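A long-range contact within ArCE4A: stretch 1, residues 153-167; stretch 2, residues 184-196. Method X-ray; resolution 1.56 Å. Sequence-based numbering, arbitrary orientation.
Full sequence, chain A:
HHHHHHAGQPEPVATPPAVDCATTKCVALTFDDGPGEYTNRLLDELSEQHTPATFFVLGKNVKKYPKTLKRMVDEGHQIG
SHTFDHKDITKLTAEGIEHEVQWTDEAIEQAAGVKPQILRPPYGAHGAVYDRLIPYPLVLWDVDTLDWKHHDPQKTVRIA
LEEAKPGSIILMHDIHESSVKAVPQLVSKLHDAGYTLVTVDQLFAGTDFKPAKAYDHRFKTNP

Stretch 1, residues 153-167: PQKTVRIALEEAKPG
Stretch 2 (184-196) PQLVSKLHDAGYT

Two helices, residues 153-163 and 184-192, the latter continuing from earlier in the chain across a kink at Pro 184, where the N has no bond to the turn before, pack side by side in nearly the same direction, their axes 9.3 Å apart at closest approach and crossing at -22°. Both run in regular α-helical geometry, phi near -65° and psi near -43° over most of their length, loosening at the ends: Glu 162 is at -80°/-23°, Glu 163 at -100°/-17° and Asp 192 at -66°/-24°. The register advances by four residues, one turn, from Val 157/Leu 186 (CA to CA 5.1 Å) to Leu 161/Leu 190 (CA to CA 6.2 Å); beyond the helices the CA atoms of Pro 166 and Tyr 195 are 7.5 Å apart, so the chains diverge toward their C-terminal ends.

At the N-terminal end, Gln 154 (chi1 t, chi2 p, chi3 44°) and Gln 185 (chi1 t, chi2 t, chi3 -176°) pair their amides reciprocally. Gln 185 NE2 donates to Gln 154 OE1 at 2.8 Å, and Gln 154 NE2 donates to Gln 185 OE1 at 2.9 Å, each group satisfying the other's donor and acceptor.

Toward the C-terminal ends from this pair the interface becomes apolar. Val 157 (chi1 t) points toward the second helix and fills the hollow between Gln 185, Leu 186 and Lys 189: Val 157 CG2 lies 3.9 Å from Leu 186 N, and Val 157 CG1 3.7 Å from Lys 189 CD. The small side chain of Ala 160 leaves room for the returning bump, Leu 186 (chi1 t, chi2 p), whose CD1 comes within 3.5 Å of Ala 160 CB. Leu 161, also t and p, starts sideways but brings its end onto the last turn of the partner helix. Leu 161 CD1 reaches Lys 189 O at 3.6 Å, Ala 193 CB at 3.9 Å and Leu 190 CD2 at 4.2 Å, while Leu 161 CD2 lies 3.7 Å from Lys 189 CD. The Lys 189 chain (m, t, t, m) thus lends its aliphatic part to both Val 157 and Leu 161. Leu 190 (chi1 m, chi2 t) also places CD2 4.2 Å from Ala 164 CB.

Beyond the helices, Ala 164 turns to extended angles (-65°/146°), followed by Lys 165 (-143°/169°) and Pro 166 (-56°/129°). The second helix closes with a Schellman motif: Gly 194 has phi/psi 97°/10°, Tyr 195 N bonds back to Leu 190 O at 3.0 Å, and Gly 194 N to His 191 O at 2.9 Å. Next comes Tyr 195 (-91°/151°; chi1 m, chi2 -70°), whose ring extends across to the 164-166 segment. Pro 166 N sits at the ring edge, 3.8 Å from Tyr 195 CE1; Tyr 195 OH lies 3.6 Å from Lys 165 CA and 3.2 Å from Ala 164 O.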

# COMPACT_ATOMS: atom_id res chain seq x y z
N PRO A 153 -1.63 -11.59 14.24
CA PRO A 153 -1.88 -12.07 12.88
C PRO A 153 -3.31 -12.57 12.66
O PRO A 153 -3.89 -12.29 11.62
CB PRO A 153 -0.87 -13.21 12.71
CG PRO A 153 -0.47 -13.60 14.09
CD PRO A 153 -0.57 -12.36 14.92
N GLN A 154 -3.88 -13.27 13.63
CA GLN A 154 -5.22 -13.81 13.43
C GLN A 154 -6.28 -12.70 13.43
O GLN A 154 -7.24 -12.76 12.68
CB GLN A 154 -5.55 -14.86 14.48
CG GLN A 154 -6.83 -15.61 14.20
CD GLN A 154 -6.75 -16.44 12.93
OE1 GLN A 154 -5.75 -17.11 12.68
NE2 GLN A 154 -7.80 -16.38 12.12
N LYS A 155 -6.10 -11.70 14.29
CA LYS A 155 -7.05 -10.59 14.30
C LYS A 155 -6.95 -9.80 12.99
O LYS A 155 -7.96 -9.31 12.48
CB LYS A 155 -6.79 -9.68 15.50
CG LYS A 155 -7.74 -8.49 15.58
CD LYS A 155 -7.78 -7.92 16.99
CE LYS A 155 -8.75 -6.75 17.08
NZ LYS A 155 -8.96 -6.31 18.49
N THR A 156 -5.74 -9.68 12.46
CA THR A 156 -5.54 -9.05 11.16
C THR A 156 -6.36 -9.78 10.10
O THR A 156 -7.11 -9.16 9.34
CB THR A 156 -4.05 -9.04 10.76
OG1 THR A 156 -3.30 -8.35 11.76
CG2 THR A 156 -3.86 -8.35 9.40
N VAL A 157 -6.24 -11.10 10.07
CA VAL A 157 -7.00 -11.91 9.13
C VAL A 157 -8.51 -11.74 9.34
O VAL A 157 -9.26 -11.55 8.38
CB VAL A 157 -6.64 -13.40 9.27
CG1 VAL A 157 -7.57 -14.26 8.45
CG2 VAL A 157 -5.19 -13.64 8.86
N ARG A 158 -8.94 -11.80 10.60
CA ARG A 158 -10.37 -11.75 10.90
C ARG A 158 -11.01 -10.45 10.41
O ARG A 158 -12.03 -10.49 9.73
CB ARG A 158 -10.62 -11.90 12.41
CG ARG A 158 -12.10 -11.92 12.77
CD ARG A 158 -12.32 -11.93 14.28
NE ARG A 158 -11.77 -10.74 14.92
CZ ARG A 158 -11.32 -10.71 16.17
NH1 ARG A 158 -11.35 -11.80 16.93
NH2 ARG A 158 -10.84 -9.58 16.68
N ILE A 159 -10.39 -9.32 10.74
CA ILE A 159 -10.92 -8.02 10.35
C ILE A 159 -10.88 -7.83 8.84
O ILE A 159 -11.84 -7.36 8.23
CB ILE A 159 -10.16 -6.87 11.04
CG1 ILE A 159 -10.40 -6.93 12.55
CG2 ILE A 159 -10.60 -5.51 10.50
CD1 ILE A 159 -9.57 -5.94 13.35
N ALA A 160 -9.77 -8.21 8.22
CA ALA A 160 -9.64 -8.11 6.77
C ALA A 160 -10.71 -8.94 6.07
O ALA A 160 -11.37 -8.47 5.14
CB ALA A 160 -8.25 -8.53 6.32
N LEU A 161 -10.89 -10.18 6.51
CA LEU A 161 -11.83 -11.09 5.87
C LEU A 161 -13.28 -10.62 6.04
O LEU A 161 -14.05 -10.59 5.07
CB LEU A 161 -11.69 -12.50 6.43
CG LEU A 161 -12.65 -13.54 5.86
CD1 LEU A 161 -12.46 -13.68 4.35
CD2 LEU A 161 -12.50 -14.89 6.56
N GLU A 162 -13.64 -10.26 7.26
CA GLU A 162 -15.03 -9.99 7.59
C GLU A 162 -15.51 -8.61 7.16
O GLU A 162 -16.70 -8.40 6.97
CB GLU A 162 -15.27 -10.17 9.09
CG GLU A 162 -15.08 -11.60 9.58
CD GLU A 162 -15.46 -11.76 11.04
OE1 GLU A 162 -15.64 -10.74 11.73
OE2 GLU A 162 -15.58 -12.92 11.49
N GLU A 163 -14.58 -7.67 7.00
CA GLU A 163 -14.96 -6.30 6.63
C GLU A 163 -14.75 -6.02 5.14
O GLU A 163 -15.30 -5.04 4.62
CB GLU A 163 -14.18 -5.28 7.45
CG GLU A 163 -14.60 -5.21 8.91
CD GLU A 163 -13.93 -4.05 9.65
OE1 GLU A 163 -13.37 -3.17 8.97
OE2 GLU A 163 -13.98 -4.03 10.90
N ALA A 164 -13.97 -6.85 4.47
CA ALA A 164 -13.72 -6.66 3.04
C ALA A 164 -15.00 -6.84 2.25
O ALA A 164 -15.87 -7.64 2.61
CB ALA A 164 -12.66 -7.63 2.54
N LYS A 165 -15.12 -6.06 1.18
CA LYS A 165 -16.23 -6.15 0.26
C LYS A 165 -15.66 -5.92 -1.14
O LYS A 165 -14.49 -5.55 -1.27
CB LYS A 165 -17.31 -5.12 0.62
CG LYS A 165 -16.94 -3.68 0.32
CD LYS A 165 -17.85 -2.73 1.09
CE LYS A 165 -18.18 -1.49 0.26
NZ LYS A 165 -18.94 -1.84 -0.98
N PRO A 166 -16.45 -6.18 -2.20
CA PRO A 166 -15.91 -5.90 -3.53
C PRO A 166 -15.47 -4.44 -3.67
O PRO A 166 -16.23 -3.54 -3.32
CB PRO A 166 -17.10 -6.20 -4.45
CG PRO A 166 -17.92 -7.18 -3.69
CD PRO A 166 -17.77 -6.82 -2.25
N GLY A 167 -14.24 -4.23 -4.13
CA GLY A 167 -13.70 -2.89 -4.30
C GLY A 167 -12.90 -2.39 -3.12
O GLY A 167 -12.39 -1.28 -3.13
N PRO A 184 -0.33 -15.77 4.67
CA PRO A 184 -0.75 -17.04 4.08
C PRO A 184 -2.22 -17.34 4.33
O PRO A 184 -2.94 -17.72 3.40
CB PRO A 184 0.14 -18.07 4.80
CG PRO A 184 1.34 -17.30 5.18
CD PRO A 184 0.83 -15.94 5.56
N GLN A 185 -2.68 -17.13 5.55
CA GLN A 185 -4.07 -17.37 5.89
C GLN A 185 -5.01 -16.33 5.28
O GLN A 185 -6.11 -16.66 4.82
CB GLN A 185 -4.24 -17.40 7.41
CG GLN A 185 -5.65 -17.71 7.86
CD GLN A 185 -5.80 -17.73 9.37
OE1 GLN A 185 -6.87 -18.05 9.89
NE2 GLN A 185 -4.73 -17.38 10.08
N LEU A 186 -4.58 -15.07 5.28
CA LEU A 186 -5.42 -13.99 4.77
C LEU A 186 -5.72 -14.18 3.28
O LEU A 186 -6.87 -14.04 2.84
CB LEU A 186 -4.75 -12.63 5.01
CG LEU A 186 -5.56 -11.46 4.44
CD1 LEU A 186 -6.98 -11.50 4.98
CD2 LEU A 186 -4.91 -10.13 4.76
N VAL A 187 -4.69 -14.52 2.51
CA VAL A 187 -4.87 -14.76 1.08
C VAL A 187 -5.80 -15.95 0.84
O VAL A 187 -6.72 -15.88 0.03
CB VAL A 187 -3.52 -15.00 0.39
CG1 VAL A 187 -3.73 -15.40 -1.06
CG2 VAL A 187 -2.66 -13.76 0.49
N SER A 188 -5.54 -17.05 1.55
CA SER A 188 -6.36 -18.25 1.41
C SER A 188 -7.83 -17.95 1.67
O SER A 188 -8.71 -18.35 0.90
CB SER A 188 -5.89 -19.35 2.37
OG SER A 188 -4.60 -19.81 2.01
N LYS A 189 -8.10 -17.24 2.76
CA LYS A 189 -9.48 -16.94 3.13
C LYS A 189 -10.14 -15.94 2.19
O LYS A 189 -11.33 -16.07 1.90
CB LYS A 189 -9.54 -16.43 4.57
CG LYS A 189 -9.45 -17.56 5.60
CD LYS A 189 -9.49 -17.04 7.03
CE LYS A 189 -9.45 -18.18 8.03
NZ LYS A 189 -10.68 -19.00 7.98
N LEU A 190 -9.40 -14.95 1.70
CA LEU A 190 -9.98 -14.00 0.76
C LEU A 190 -10.31 -14.70 -0.56
O LEU A 190 -11.36 -14.46 -1.16
CB LEU A 190 -9.04 -12.81 0.52
CG LEU A 190 -8.99 -11.81 1.68
CD1 LEU A 190 -7.87 -10.81 1.47
CD2 LEU A 190 -10.34 -11.09 1.85
N HIS A 191 -9.41 -15.58 -1.01
CA HIS A 191 -9.70 -16.41 -2.18
C HIS A 191 -10.93 -17.29 -1.95
O HIS A 191 -11.81 -17.38 -2.81
CB HIS A 191 -8.51 -17.29 -2.53
CG HIS A 191 -7.43 -16.57 -3.28
ND1 HIS A 191 -6.14 -17.06 -3.39
CD2 HIS A 191 -7.44 -15.40 -3.96
CE1 HIS A 191 -5.41 -16.23 -4.10
NE2 HIS A 191 -6.18 -15.21 -4.46
N ASP A 192 -10.98 -17.94 -0.80
CA ASP A 192 -12.09 -18.84 -0.50
C ASP A 192 -13.40 -18.05 -0.39
O ASP A 192 -14.48 -18.60 -0.59
CB ASP A 192 -11.82 -19.61 0.79
CG ASP A 192 -12.79 -20.74 0.99
OD1 ASP A 192 -13.22 -21.35 -0.01
OD2 ASP A 192 -13.12 -21.04 2.15
N ALA A 193 -13.29 -16.76 -0.08
CA ALA A 193 -14.46 -15.90 0.04
C ALA A 193 -14.88 -15.32 -1.32
O ALA A 193 -15.85 -14.56 -1.40
CB ALA A 193 -14.19 -14.78 1.03
N GLY A 194 -14.14 -15.68 -2.37
CA GLY A 194 -14.52 -15.35 -3.74
C GLY A 194 -13.86 -14.11 -4.33
O GLY A 194 -14.24 -13.66 -5.41
N TYR A 195 -12.87 -13.58 -3.63
CA TYR A 195 -12.19 -12.36 -4.09
C TYR A 195 -10.99 -12.64 -4.98
O TYR A 195 -10.33 -13.67 -4.87
CB TYR A 195 -11.74 -11.52 -2.90
CG TYR A 195 -12.90 -11.05 -2.05
CD1 TYR A 195 -13.77 -10.08 -2.53
CD2 TYR A 195 -13.12 -11.57 -0.79
CE1 TYR A 195 -14.84 -9.64 -1.76
CE2 TYR A 195 -14.18 -11.14 -0.02
CZ TYR A 195 -15.04 -10.18 -0.51
OH TYR A 195 -16.09 -9.77 0.27
N THR A 196 -10.73 -11.69 -5.87
CA THR A 196 -9.53 -11.68 -6.69
C THR A 196 -8.64 -10.56 -6.16
O THR A 196 -9.11 -9.45 -5.94
CB THR A 196 -9.85 -11.46 -8.17
OG1 THR A 196 -10.58 -12.59 -8.66
CG2 THR A 196 -8.57 -11.28 -9.00